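Local coordinates for protein type I polyketide synthase PikAII (Streptomyces venezuelae, PDB 3QP9) that serves as a C2-type, Rossmann-fold ketoreductase domain of a modular polyketide synthase that probably epimerises its polyketide intermediate instead of reducing it, at residues 231-236 / 405-410; 353-358 / 410-415; 440-445 / 487-492; 459-464 / 494-499. One frame throughout, in Å; residues are numbered along the deposited sequence.

Contact 1: 231-236 / 405-410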
loop_
_atom_site.group_PDB
_atom_site.type_symbol
_atom_site.label_atom_id
_atom_site.label_comp_id
_atom_site.label_asym_id
_atom_site.label_seq_id
_atom_site.Cartn_x
_atom_site.Cartn_y
_atom_site.Cartn_z
ATOM N N ARG A 231 -3.479 -13.196 5.169
ATOM C CA ARG A 231 -4.231 -12.030 4.684
ATOM C C ARG A 231 -5.500 -12.367 3.894
ATOM O O ARG A 231 -5.497 -13.232 2.944
ATOM C CB ARG A 231 -3.294 -11.161 3.836
ATOM C CG ARG A 231 -3.848 -9.719 3.512
ATOM C CD ARG A 231 -2.596 -8.813 3.177
ATOM N NE ARG A 231 -3.064 -7.465 2.724
ATOM C CZ ARG A 231 -3.472 -7.155 1.487
ATOM N NH1 ARG A 231 -3.836 -5.877 1.211
ATOM N NH2 ARG A 231 -3.669 -8.083 0.560
ATOM N N ARG A 232 -6.569 -11.694 4.242
ATOM C CA ARG A 232 -7.898 -11.983 3.639
ATOM C C ARG A 232 -8.608 -10.668 3.371
ATOM O O ARG A 232 -8.612 -9.804 4.250
ATOM C CB ARG A 232 -8.753 -12.804 4.708
ATOM C CG ARG A 232 -8.285 -14.241 4.931
ATOM C CD ARG A 232 -8.380 -15.070 3.574
ATOM N NE ARG A 232 -8.090 -16.503 3.844
ATOM C CZ ARG A 232 -6.880 -17.028 3.773
ATOM N NH1 ARG A 232 -6.691 -18.313 3.988
ATOM N NH2 ARG A 232 -5.852 -16.236 3.477
ATOM N N LEU A 233 -9.229 -10.501 2.213
ATOM C CA LEU A 233 -10.221 -9.432 1.995
ATOM C C LEU A 233 -11.603 -9.925 2.342
ATOM O O LEU A 233 -12.051 -10.929 1.817
ATOM C CB LEU A 233 -10.147 -8.981 0.532
ATOM C CG LEU A 233 -11.116 -7.832 0.231
ATOM C CD1 LEU A 233 -10.352 -6.594 0.799
ATOM C CD2 LEU A 233 -11.237 -7.789 -1.307
ATOM N N VAL A 234 -12.252 -9.301 3.321
ATOM C CA VAL A 234 -13.567 -9.705 3.714
ATOM C C VAL A 234 -14.565 -8.537 3.649
ATOM O O VAL A 234 -14.196 -7.347 3.642
ATOM C CB VAL A 234 -13.578 -10.310 5.199
ATOM C CG1 VAL A 234 -12.619 -11.610 5.263
ATOM C CG2 VAL A 234 -13.221 -9.245 6.167
ATOM N N ARG A 235 -15.859 -8.844 3.687
ATOM C CA ARG A 235 -16.846 -7.746 3.784
ATOM C C ARG A 235 -16.762 -7.073 5.120
ATOM O O ARG A 235 -16.578 -7.716 6.171
ATOM C CB ARG A 235 -18.300 -8.263 3.648
ATOM C CG ARG A 235 -18.640 -8.484 2.230
ATOM C CD ARG A 235 -20.107 -8.744 1.939
ATOM N NE ARG A 235 -20.148 -9.128 0.528
ATOM C CZ ARG A 235 -20.154 -8.283 -0.491
ATOM N NH1 ARG A 235 -20.154 -8.758 -1.759
ATOM N NH2 ARG A 235 -20.179 -6.979 -0.241
ATOM N N ALA A 236 -16.853 -5.772 5.086
ATOM C CA ALA A 236 -16.894 -4.968 6.286
ATOM C C ALA A 236 -18.267 -4.313 6.421
ATOM O O ALA A 236 -18.375 -3.101 6.446
ATOM C CB ALA A 236 -15.796 -3.897 6.250
ATOM N N ALA A 405 -3.442 -1.155 -4.044
ATOM C CA ALA A 405 -2.703 -1.463 -2.859
ATOM C C ALA A 405 -3.318 -2.588 -2.014
ATOM O O ALA A 405 -2.692 -3.064 -1.035
ATOM C CB ALA A 405 -2.580 -0.156 -1.995
ATOM N N ILE A 406 -4.556 -2.943 -2.314
ATOM C CA ILE A 406 -5.306 -3.932 -1.520
ATOM C C ILE A 406 -5.119 -5.335 -2.120
ATOM O O ILE A 406 -4.582 -6.226 -1.472
ATOM C CB ILE A 406 -6.764 -3.602 -1.517
ATOM C CG1 ILE A 406 -6.977 -2.228 -0.791
ATOM C CG2 ILE A 406 -7.580 -4.739 -0.764
ATOM C CD1 ILE A 406 -6.437 -2.132 0.669
ATOM N N TRP A 407 -5.444 -5.475 -3.398
ATOM C CA TRP A 407 -5.318 -6.744 -4.042
ATOM C C TRP A 407 -4.289 -6.696 -5.178
ATOM O O TRP A 407 -3.699 -7.723 -5.504
ATOM C CB TRP A 407 -6.705 -7.256 -4.508
ATOM C CG TRP A 407 -7.540 -6.349 -5.411
ATOM C CD1 TRP A 407 -7.248 -5.946 -6.699
ATOM C CD2 TRP A 407 -8.838 -5.824 -5.116
ATOM N NE1 TRP A 407 -8.269 -5.179 -7.194
ATOM C CE2 TRP A 407 -9.256 -5.085 -6.246
ATOM C CE3 TRP A 407 -9.685 -5.878 -3.966
ATOM C CZ2 TRP A 407 -10.505 -4.453 -6.307
ATOM C CZ3 TRP A 407 -10.918 -5.214 -4.011
ATOM C CH2 TRP A 407 -11.306 -4.505 -5.186
ATOM N N GLY A 408 -4.023 -5.532 -5.766
ATOM C CA GLY A 408 -2.983 -5.502 -6.864
ATOM C C GLY A 408 -3.614 -5.751 -8.234
ATOM O O GLY A 408 -4.724 -6.344 -8.355
ATOM N N GLY A 409 -2.898 -5.419 -9.283
ATOM C CA GLY A 409 -3.426 -5.548 -10.634
ATOM C C GLY A 409 -2.196 -5.558 -11.511
ATOM O O GLY A 409 -1.199 -4.977 -11.173
ATOM N N ALA A 410 -2.239 -6.264 -12.628
ATOM C CA ALA A 410 -1.072 -6.261 -13.509
ATOM C C ALA A 410 -0.877 -4.837 -14.044
ATOM O O ALA A 410 -1.861 -4.115 -14.384
ATOM C CB ALA A 410 -1.308 -7.247 -14.655
#

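Contact 2: 353-358 / 410-415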
loop_
_atom_site.group_PDB
_atom_site.type_symbol
_atom_site.label_atom_id
_atom_site.label_comp_id
_atom_site.label_asym_id
_atom_site.label_seq_id
_atom_site.Cartn_x
_atom_site.Cartn_y
_atom_site.Cartn_z
ATOM N N VAL A 353 -1.170 8.677 -11.332
ATOM C CA VAL A 353 0.171 8.412 -11.857
ATOM C C VAL A 353 0.009 7.361 -12.963
ATOM O O VAL A 353 -0.970 6.635 -12.960
ATOM C CB VAL A 353 1.104 7.871 -10.714
ATOM C CG1 VAL A 353 1.113 8.836 -9.512
ATOM C CG2 VAL A 353 0.621 6.485 -10.225
ATOM N N ASP A 354 0.945 7.263 -13.895
ATOM C CA ASP A 354 0.913 6.142 -14.854
ATOM C C ASP A 354 1.667 4.930 -14.371
ATOM O O ASP A 354 2.691 5.032 -13.716
ATOM C CB ASP A 354 1.357 6.520 -16.296
ATOM C CG ASP A 354 2.314 7.697 -16.341
ATOM O OD1 ASP A 354 3.559 7.479 -16.384
ATOM O OD2 ASP A 354 1.802 8.844 -16.369
ATOM N N SER A 355 1.137 3.780 -14.731
ATOM C CA SER A 355 1.718 2.494 -14.373
ATOM C C SER A 355 2.529 1.834 -15.531
ATOM O O SER A 355 2.393 2.219 -16.696
ATOM C CB SER A 355 0.561 1.588 -13.917
ATOM O OG SER A 355 -0.461 1.533 -14.934
ATOM N N GLU A 356 3.404 0.889 -15.195
ATOM C CA GLU A 356 4.183 0.100 -16.161
ATOM C C GLU A 356 4.298 -1.325 -15.598
ATOM O O GLU A 356 4.333 -1.491 -14.395
ATOM C CB GLU A 356 5.626 0.619 -16.323
ATOM C CG GLU A 356 5.891 2.112 -16.675
ATOM C CD GLU A 356 7.378 2.371 -17.053
ATOM O OE1 GLU A 356 7.928 1.604 -17.885
ATOM O OE2 GLU A 356 7.994 3.342 -16.541
ATOM N N PRO A 357 4.433 -2.362 -16.459
ATOM C CA PRO A 357 4.794 -3.654 -15.852
ATOM C C PRO A 357 6.123 -3.599 -15.074
ATOM O O PRO A 357 7.011 -2.798 -15.404
ATOM C CB PRO A 357 4.943 -4.592 -17.095
ATOM C CG PRO A 357 3.920 -4.000 -18.096
ATOM C CD PRO A 357 4.111 -2.490 -17.907
ATOM N N LEU A 358 6.292 -4.458 -14.072
ATOM C CA LEU A 358 7.535 -4.391 -13.282
ATOM C C LEU A 358 8.781 -4.633 -14.141
ATOM O O LEU A 358 9.787 -3.951 -13.934
ATOM C CB LEU A 358 7.537 -5.308 -12.054
ATOM C CG LEU A 358 6.500 -4.921 -10.967
ATOM C CD1 LEU A 358 6.181 -6.076 -9.990
ATOM C CD2 LEU A 358 6.801 -3.602 -10.166
ATOM N N ALA A 410 -2.239 -6.264 -12.628
ATOM C CA ALA A 410 -1.072 -6.261 -13.509
ATOM C C ALA A 410 -0.877 -4.837 -14.044
ATOM O O ALA A 410 -1.861 -4.115 -14.384
ATOM C CB ALA A 410 -1.308 -7.247 -14.655
ATOM N N GLY A 411 0.368 -4.400 -14.060
ATOM C CA GLY A 411 0.661 -3.081 -14.550
ATOM C C GLY A 411 0.612 -2.024 -13.483
ATOM O O GLY A 411 0.990 -0.906 -13.728
ATOM N N GLN A 412 0.221 -2.376 -12.270
ATOM C CA GLN A 412 0.047 -1.327 -11.246
ATOM C C GLN A 412 1.083 -1.305 -10.150
ATOM O O GLN A 412 0.831 -0.764 -9.057
ATOM C CB GLN A 412 -1.380 -1.379 -10.705
ATOM C CG GLN A 412 -2.356 -0.764 -11.740
ATOM C CD GLN A 412 -3.697 -1.452 -11.710
ATOM O OE1 GLN A 412 -4.738 -0.833 -11.494
ATOM N NE2 GLN A 412 -3.674 -2.762 -11.945
ATOM N N GLY A 413 2.249 -1.900 -10.435
ATOM C CA GLY A 413 3.278 -2.169 -9.420
ATOM C C GLY A 413 3.659 -0.930 -8.581
ATOM O O GLY A 413 3.671 -0.939 -7.372
ATOM N N ALA A 414 4.096 0.094 -9.288
ATOM C CA ALA A 414 4.475 1.364 -8.698
ATOM C C ALA A 414 3.311 2.024 -7.978
ATOM O O ALA A 414 3.479 2.602 -6.921
ATOM C CB ALA A 414 4.961 2.309 -9.863
ATOM N N TYR A 415 2.146 2.037 -8.623
ATOM C CA TYR A 415 0.911 2.647 -8.030
ATOM C C TYR A 415 0.574 1.961 -6.704
ATOM O O TYR A 415 0.340 2.622 -5.715
ATOM C CB TYR A 415 -0.188 2.504 -9.084
ATOM C CG TYR A 415 -1.507 3.104 -8.781
ATOM C CD1 TYR A 415 -1.653 4.196 -7.911
ATOM C CD2 TYR A 415 -2.644 2.568 -9.383
ATOM C CE1 TYR A 415 -2.953 4.738 -7.657
ATOM C CE2 TYR A 415 -3.891 3.075 -9.143
ATOM C CZ TYR A 415 -4.055 4.160 -8.302
ATOM O OH TYR A 415 -5.369 4.610 -8.147
#

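Contact 3: 440-445 / 487-492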
loop_
_atom_site.group_PDB
_atom_site.type_symbol
_atom_site.label_atom_id
_atom_site.label_comp_id
_atom_site.label_asym_id
_atom_site.label_seq_id
_atom_site.Cartn_x
_atom_site.Cartn_y
_atom_site.Cartn_z
ATOM N N ALA A 440 -9.297 2.866 0.497
ATOM C CA ALA A 440 -8.756 2.327 -0.779
ATOM C C ALA A 440 -9.915 2.224 -1.747
ATOM O O ALA A 440 -10.751 1.400 -1.602
ATOM C CB ALA A 440 -8.169 0.965 -0.548
ATOM N N TRP A 441 -9.911 3.005 -2.810
ATOM C CA TRP A 441 -11.034 3.109 -3.727
ATOM C C TRP A 441 -10.812 2.352 -5.000
ATOM O O TRP A 441 -9.675 2.198 -5.496
ATOM C CB TRP A 441 -11.184 4.552 -4.153
ATOM C CG TRP A 441 -11.505 5.541 -3.049
ATOM C CD1 TRP A 441 -10.627 6.426 -2.447
ATOM C CD2 TRP A 441 -12.816 5.899 -2.560
ATOM N NE1 TRP A 441 -11.305 7.238 -1.569
ATOM C CE2 TRP A 441 -12.651 6.985 -1.666
ATOM C CE3 TRP A 441 -14.103 5.416 -2.821
ATOM C CZ2 TRP A 441 -13.753 7.594 -0.968
ATOM C CZ3 TRP A 441 -15.221 6.044 -2.173
ATOM C CH2 TRP A 441 -15.023 7.063 -1.214
ATOM N N SER A 442 -11.908 1.850 -5.550
ATOM C CA SER A 442 -11.874 1.434 -6.906
ATOM C C SER A 442 -12.108 2.674 -7.739
ATOM O O SER A 442 -12.566 3.669 -7.214
ATOM C CB SER A 442 -12.929 0.313 -7.172
ATOM O OG SER A 442 -14.225 0.788 -7.014
ATOM N N PRO A 443 -11.789 2.636 -9.056
ATOM C CA PRO A 443 -11.914 3.906 -9.806
ATOM C C PRO A 443 -13.291 4.534 -9.868
ATOM O O PRO A 443 -14.291 3.853 -10.059
ATOM C CB PRO A 443 -11.476 3.490 -11.248
ATOM C CG PRO A 443 -10.415 2.393 -11.010
ATOM C CD PRO A 443 -11.044 1.620 -9.805
ATOM N N TRP A 444 -13.316 5.862 -9.827
ATOM C CA TRP A 444 -14.543 6.663 -9.932
ATOM C C TRP A 444 -14.887 6.955 -11.390
ATOM O O TRP A 444 -13.990 7.146 -12.215
ATOM C CB TRP A 444 -14.289 7.989 -9.298
ATOM C CG TRP A 444 -14.197 7.955 -7.776
ATOM C CD1 TRP A 444 -13.666 6.938 -6.969
ATOM C CD2 TRP A 444 -14.560 9.013 -6.884
ATOM N NE1 TRP A 444 -13.720 7.326 -5.647
ATOM C CE2 TRP A 444 -14.262 8.574 -5.564
ATOM C CE3 TRP A 444 -15.118 10.293 -7.073
ATOM C CZ2 TRP A 444 -14.500 9.374 -4.421
ATOM C CZ3 TRP A 444 -15.374 11.082 -5.935
ATOM C CH2 TRP A 444 -15.050 10.624 -4.625
ATOM N N GLU A 445 -16.179 7.011 -11.668
ATOM C CA GLU A 445 -16.671 7.496 -12.971
ATOM C C GLU A 445 -15.935 8.732 -13.422
ATOM O O GLU A 445 -15.575 9.607 -12.611
ATOM C CB GLU A 445 -18.151 7.832 -12.907
ATOM C CG GLU A 445 -19.084 6.653 -12.927
ATOM C CD GLU A 445 -20.546 7.066 -12.909
ATOM O OE1 GLU A 445 -21.384 6.160 -13.132
ATOM O OE2 GLU A 445 -20.873 8.260 -12.627
ATOM N N THR A 487 -11.882 -0.528 2.408
ATOM C CA THR A 487 -11.873 -0.525 0.916
ATOM C C THR A 487 -13.322 -0.234 0.431
ATOM O O THR A 487 -14.244 -0.901 0.834
ATOM C CB THR A 487 -11.468 -1.881 0.383
ATOM O OG1 THR A 487 -10.144 -2.083 0.786
ATOM C CG2 THR A 487 -11.572 -1.996 -1.182
ATOM N N ILE A 488 -13.482 0.692 -0.522
ATOM C CA ILE A 488 -14.803 0.965 -1.042
ATOM C C ILE A 488 -14.698 0.639 -2.535
ATOM O O ILE A 488 -14.032 1.330 -3.261
ATOM C CB ILE A 488 -15.126 2.391 -0.846
ATOM C CG1 ILE A 488 -15.096 2.656 0.685
ATOM C CG2 ILE A 488 -16.633 2.678 -1.393
ATOM C CD1 ILE A 488 -15.516 4.048 1.025
ATOM N N ALA A 489 -15.440 -0.356 -2.973
ATOM C CA ALA A 489 -15.350 -0.786 -4.350
ATOM C C ALA A 489 -16.656 -1.512 -4.773
ATOM O O ALA A 489 -17.316 -2.147 -3.940
ATOM C CB ALA A 489 -14.102 -1.687 -4.492
ATOM N N ASP A 490 -17.084 -1.322 -6.024
ATOM C CA ASP A 490 -18.292 -1.934 -6.541
ATOM C C ASP A 490 -17.769 -3.054 -7.421
ATOM O O ASP A 490 -17.290 -2.784 -8.532
ATOM C CB ASP A 490 -19.106 -0.879 -7.367
ATOM C CG ASP A 490 -20.439 -1.449 -7.874
ATOM O OD1 ASP A 490 -20.644 -2.676 -7.735
ATOM O OD2 ASP A 490 -21.295 -0.697 -8.385
ATOM N N VAL A 491 -17.845 -4.294 -6.915
ATOM C CA VAL A 491 -17.209 -5.445 -7.508
ATOM C C VAL A 491 -18.291 -6.528 -7.758
ATOM O O VAL A 491 -19.071 -6.858 -6.849
ATOM C CB VAL A 491 -16.101 -6.024 -6.566
ATOM C CG1 VAL A 491 -15.248 -7.037 -7.376
ATOM C CG2 VAL A 491 -15.163 -4.933 -6.000
ATOM N N ASP A 492 -18.411 -6.997 -9.001
ATOM C CA ASP A 492 -19.113 -8.253 -9.301
ATOM C C ASP A 492 -18.062 -9.364 -9.152
ATOM O O ASP A 492 -17.300 -9.624 -10.068
ATOM C CB ASP A 492 -19.679 -8.220 -10.739
ATOM C CG ASP A 492 -20.257 -9.560 -11.201
ATOM O OD1 ASP A 492 -20.465 -10.551 -10.436
ATOM O OD2 ASP A 492 -20.475 -9.639 -12.417
#

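Contact 4: 459-464 / 494-499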
loop_
_atom_site.group_PDB
_atom_site.type_symbol
_atom_site.label_atom_id
_atom_site.label_comp_id
_atom_site.label_asym_id
_atom_site.label_seq_id
_atom_site.Cartn_x
_atom_site.Cartn_y
_atom_site.Cartn_z
ATOM N N ARG A 459 -14.201 -3.174 -16.498
ATOM C CA ARG A 459 -15.610 -3.535 -16.452
ATOM C C ARG A 459 -15.809 -5.022 -16.641
ATOM O O ARG A 459 -16.637 -5.622 -15.958
ATOM C CB ARG A 459 -16.437 -2.701 -17.444
ATOM C CG ARG A 459 -16.623 -1.284 -16.877
ATOM C CD ARG A 459 -17.594 -0.441 -17.675
ATOM N NE ARG A 459 -16.968 -0.048 -18.922
ATOM C CZ ARG A 459 -16.101 0.955 -19.041
ATOM N NH1 ARG A 459 -15.582 1.204 -20.249
ATOM N NH2 ARG A 459 -15.765 1.701 -17.975
ATOM N N ARG A 460 -15.007 -5.619 -17.519
ATOM C CA ARG A 460 -15.130 -7.022 -17.795
ATOM C C ARG A 460 -14.619 -7.874 -16.635
ATOM O O ARG A 460 -15.077 -8.999 -16.465
ATOM C CB ARG A 460 -14.351 -7.367 -19.082
ATOM C CG ARG A 460 -15.077 -8.311 -20.059
ATOM C CD ARG A 460 -14.118 -8.773 -21.160
ATOM N NE ARG A 460 -12.912 -9.347 -20.550
ATOM C CZ ARG A 460 -11.693 -8.807 -20.630
ATOM N NH1 ARG A 460 -11.502 -7.684 -21.327
ATOM N NH2 ARG A 460 -10.665 -9.388 -20.022
ATOM N N LEU A 461 -13.611 -7.376 -15.912
ATOM C CA LEU A 461 -13.232 -7.887 -14.588
ATOM C C LEU A 461 -14.276 -7.617 -13.484
ATOM O O LEU A 461 -14.056 -7.929 -12.336
ATOM C CB LEU A 461 -11.923 -7.266 -14.172
ATOM C CG LEU A 461 -10.739 -8.210 -14.081
ATOM C CD1 LEU A 461 -9.513 -7.566 -14.654
ATOM C CD2 LEU A 461 -10.577 -8.504 -12.572
ATOM N N GLY A 462 -15.408 -7.047 -13.849
ATOM C CA GLY A 462 -16.468 -6.789 -12.885
ATOM C C GLY A 462 -16.290 -5.570 -11.974
ATOM O O GLY A 462 -16.948 -5.497 -10.967
ATOM N N LEU A 463 -15.443 -4.620 -12.339
ATOM C CA LEU A 463 -15.275 -3.370 -11.577
ATOM C C LEU A 463 -16.110 -2.267 -12.245
ATOM O O LEU A 463 -15.801 -1.887 -13.417
ATOM C CB LEU A 463 -13.795 -2.946 -11.463
ATOM C CG LEU A 463 -12.853 -3.794 -10.574
ATOM C CD1 LEU A 463 -11.478 -3.264 -10.665
ATOM C CD2 LEU A 463 -13.249 -3.687 -9.092
ATOM N N ARG A 464 -17.175 -1.837 -11.569
ATOM C CA ARG A 464 -18.112 -0.824 -12.090
ATOM C C ARG A 464 -17.697 0.546 -11.544
ATOM O O ARG A 464 -17.712 0.721 -10.321
ATOM C CB ARG A 464 -19.570 -1.152 -11.682
ATOM C CG ARG A 464 -20.631 -0.282 -12.459
ATOM C CD ARG A 464 -22.118 -0.249 -11.980
ATOM N NE ARG A 464 -22.847 -1.493 -12.222
ATOM C CZ ARG A 464 -23.635 -1.718 -13.269
ATOM N NH1 ARG A 464 -23.795 -0.771 -14.198
ATOM N NH2 ARG A 464 -24.254 -2.891 -13.402
ATOM N N SER A 494 -18.345 -12.580 -9.183
ATOM C CA SER A 494 -18.477 -13.684 -10.113
ATOM C C SER A 494 -17.580 -13.448 -11.388
ATOM O O SER A 494 -17.146 -14.424 -12.025
ATOM C CB SER A 494 -19.973 -13.953 -10.396
ATOM O OG SER A 494 -20.566 -12.936 -11.216
ATOM N N SER A 495 -17.261 -12.180 -11.718
ATOM C CA SER A 495 -16.326 -11.866 -12.820
ATOM C C SER A 495 -14.952 -11.609 -12.292
ATOM O O SER A 495 -13.972 -12.048 -12.866
ATOM C CB SER A 495 -16.769 -10.660 -13.632
ATOM O OG SER A 495 -18.024 -10.993 -14.212
ATOM N N PHE A 496 -14.881 -10.938 -11.144
ATOM C CA PHE A 496 -13.587 -10.580 -10.618
ATOM C C PHE A 496 -12.722 -11.740 -10.139
ATOM O O PHE A 496 -11.544 -11.765 -10.429
ATOM C CB PHE A 496 -13.723 -9.507 -9.521
ATOM C CG PHE A 496 -12.370 -8.927 -9.068
ATOM C CD1 PHE A 496 -11.911 -7.709 -9.557
ATOM C CD2 PHE A 496 -11.571 -9.646 -8.138
ATOM C CE1 PHE A 496 -10.638 -7.230 -9.132
ATOM C CE2 PHE A 496 -10.320 -9.218 -7.704
ATOM C CZ PHE A 496 -9.841 -7.974 -8.167
ATOM N N ALA A 497 -13.271 -12.612 -9.293
ATOM C CA ALA A 497 -12.491 -13.680 -8.676
ATOM C C ALA A 497 -11.921 -14.652 -9.727
ATOM O O ALA A 497 -10.755 -14.981 -9.634
ATOM C CB ALA A 497 -13.317 -14.426 -7.587
ATOM N N PRO A 498 -12.698 -15.059 -10.752
ATOM C CA PRO A 498 -11.988 -15.883 -11.805
ATOM C C PRO A 498 -10.901 -15.067 -12.548
ATOM O O PRO A 498 -9.789 -15.605 -12.770
ATOM C CB PRO A 498 -13.116 -16.416 -12.733
ATOM C CG PRO A 498 -14.418 -16.347 -11.821
ATOM C CD PRO A 498 -14.148 -15.057 -10.934
ATOM N N GLY A 499 -11.201 -13.802 -12.896
ATOM C CA GLY A 499 -10.224 -12.962 -13.638
ATOM C C GLY A 499 -8.943 -12.729 -12.804
ATOM O O GLY A 499 -7.833 -12.736 -13.339
#

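Contact 1: 231-236 / 405-410
The guanidinium of Arg231 clamps the carbonyl of Ile406 end-on, two nitrogens converging on a single oxygen. Arg231 NH1 donates to Ile406 O at 2.8 Å from within the carbonyl plane, on a lone pair. NH2 of Arg231 reaches the same Ile406 O at 2.9 Å, nearly along the C=O axis. The oxygen lies within 1° of the guanidinium plane, so both N-H bonds point at it and the grip fixes where the group points. The extended Arg231 chain, with CG trans to the backbone N (chi1 -167°), carries it across from the strand. Arg180 also comes close: it gives a weak bond to Ala405 O, and its NH1 lies near Arg231 NH2.

Beside this grip the packing is tight and apolar. Leu233 spreads its two methyls over neighbouring residues: CD1 meets Ile406 CG2 at 3.7 Å, the side chains crossing at about a right angle, while CD2 meets Trp407 CE3 at 3.6 Å, at the edge of the indole. All of these residues are buried.

The other ends diverge. Gly408 and Gly409 lead the loop away toward exposed Ala410, and Val234 and Arg235 are partly exposed. The arrangement is typical of the two-subdomain ketoreductase of modular synthases: strand 227-235 of the N-terminal part is buttressed against the loop that precedes helix 413-426 of the Rossmann-like part.

Contact 2: 353-358 / 410-415
Gly411 and Pro357 bring the two backbones closest, their CA atoms 4.4 Å apart. Gly411 adopts a positive phi of 90°, and its CA lies 4.3 Å from Pro357 N. Its carbonyl faces Ser355, but the approach to the serine CB is too short to be trusted, and no hydrogen bond links the two segments. Instead, Glu185 bridges them, one carboxylate oxygen accepting from Gly411 N and the other from Leu358 N.

Gln412 follows as the N-cap of the helix. Its CG passes 4.3 Å from Ser355 CB, while its amide NE2 turns back to make a weak bond with Ala410 O. At Gly413 the helix begins against Leu358, whose CD2 rests 3.9 Å from Gly413 CA; the buried Gly413 N has no partner in the model. Ala414 packs on Val369 of helix 363-386.

At Tyr415, a chi1 of -176° swings the ring out to Val353, where Tyr415 CD1 meets Val353 CG2 at 4.0 Å, and it also touches Lys373. By sequence, Tyr415 corresponds to the tyrosine of the YxxxN motif of polyketide synthase ketoreductases, although a threonine stands where the Asn would be; the contact is consistent with the edge of the active-site cleft.

Contact 3: 440-445 / 487-492
Two backbone hydrogen bonds tie Ile488 to the neighbouring strand through its N and its O, to Ala440 and Ser442, which flank Trp441. Ile488 N donates to Ala440 O at 3.0 Å, and Ser442 N donates to Ile488 O at 3.2 Å with an angle of 158°. This ladder pairs Ala440 with Thr487 and Trp441 with Ile488 in parallel. CA-H...O contacts supplement it, such as Trp441 CA to Ile488 O at 3.5 Å.

Outward from the backbones, Trp441 and Ile488 lie side by side, pointing the same way. Ile488 CD1 sits over the six-membered ring of Trp441, 4.1 Å from its centroid and 28° off the normal, a CH-pi contact. Ile488 CG2 adds a touch on Trp441 CZ3 at 3.7 Å. Trp444 NE1 approaches the opposite face of the same indole, 3.3 Å above its plane. On the other face of the strands, Ala440 CB meets Thr487 OG1, with Ile406 packing against them. Past the last bridge, Ser442 OG stays close to Ala489 CA at 3.3 Å, where the strands give way to loop.

All polar links are main-chain, so the register is set by backbone bonds, with aromatic and aliphatic side chains packed around them in a buried setting.

Contact 4: 459-464 / 494-499
Leu461 lies obliquely against the ring of Phe496, its CD2 3.4 Å from the ring's CD1. The carbonyl of the same leucine presses on the phenylalanine stem, Leu461 O standing 3.2 Å from Phe496 CB. That oxygen also comes near Phe496 N, but at a poor angle, so the approach is one of packing and not a hydrogen bond. Leu463 joins more distantly, its CG 4.2 Å from Phe496 CD1, and its side chain too runs obliquely to the ring. One residue earlier, Ser495 CB fits against the backbone turn, 3.7 Å from Arg460 O and 3.9 Å from Gly462 N.

The turn that presents these groups is a Schellman motif closing helix 453-460. Gly462 has a positive phi of 78°, and the turn makes two bonds back into the last helical turn, one of them Gly462 N to Arg459 O at 2.8 Å. The chain then reverses into Leu463, which brings both leucines to the same ring.

On the other segment, a chi1 of -171° directs the Phe496 ring off the helix toward the leucines, with Trp407 meeting it edge-to-face (T-shaped). Val491 packs on Phe496 and Leu463 together. Further out, backbone bonds link Gly462 with Asp492 and Arg464 with Asp490, and Asp492 itself caps the start of helix 493-501, its OD1 bonded to Ser494 OG and its OD2 weakly to Ser495 OG.

How the contacts relate
Contacts 1, 3 and 4 form a continuous cluster, their centres 11 to 14 Å apart, whereas the centre of contact 2 lies 17 to 19 Å from each of theirs. Along the chain, contacts 1 and 2 cross and share Ala410 on the run leading to helix 413-426; contacts 3 and 4 come after and cross one another. Contacts 1 and 3 reach the same sheet assembly, through strand 227-235 and the parallel pair 435-441 and 485-488. Strand 485-488 leads on into helix 493-501, which carries one side of contact 4. The loop 405-410 thus runs from the junction with the N-terminal part to the probable active-site region at contact 2.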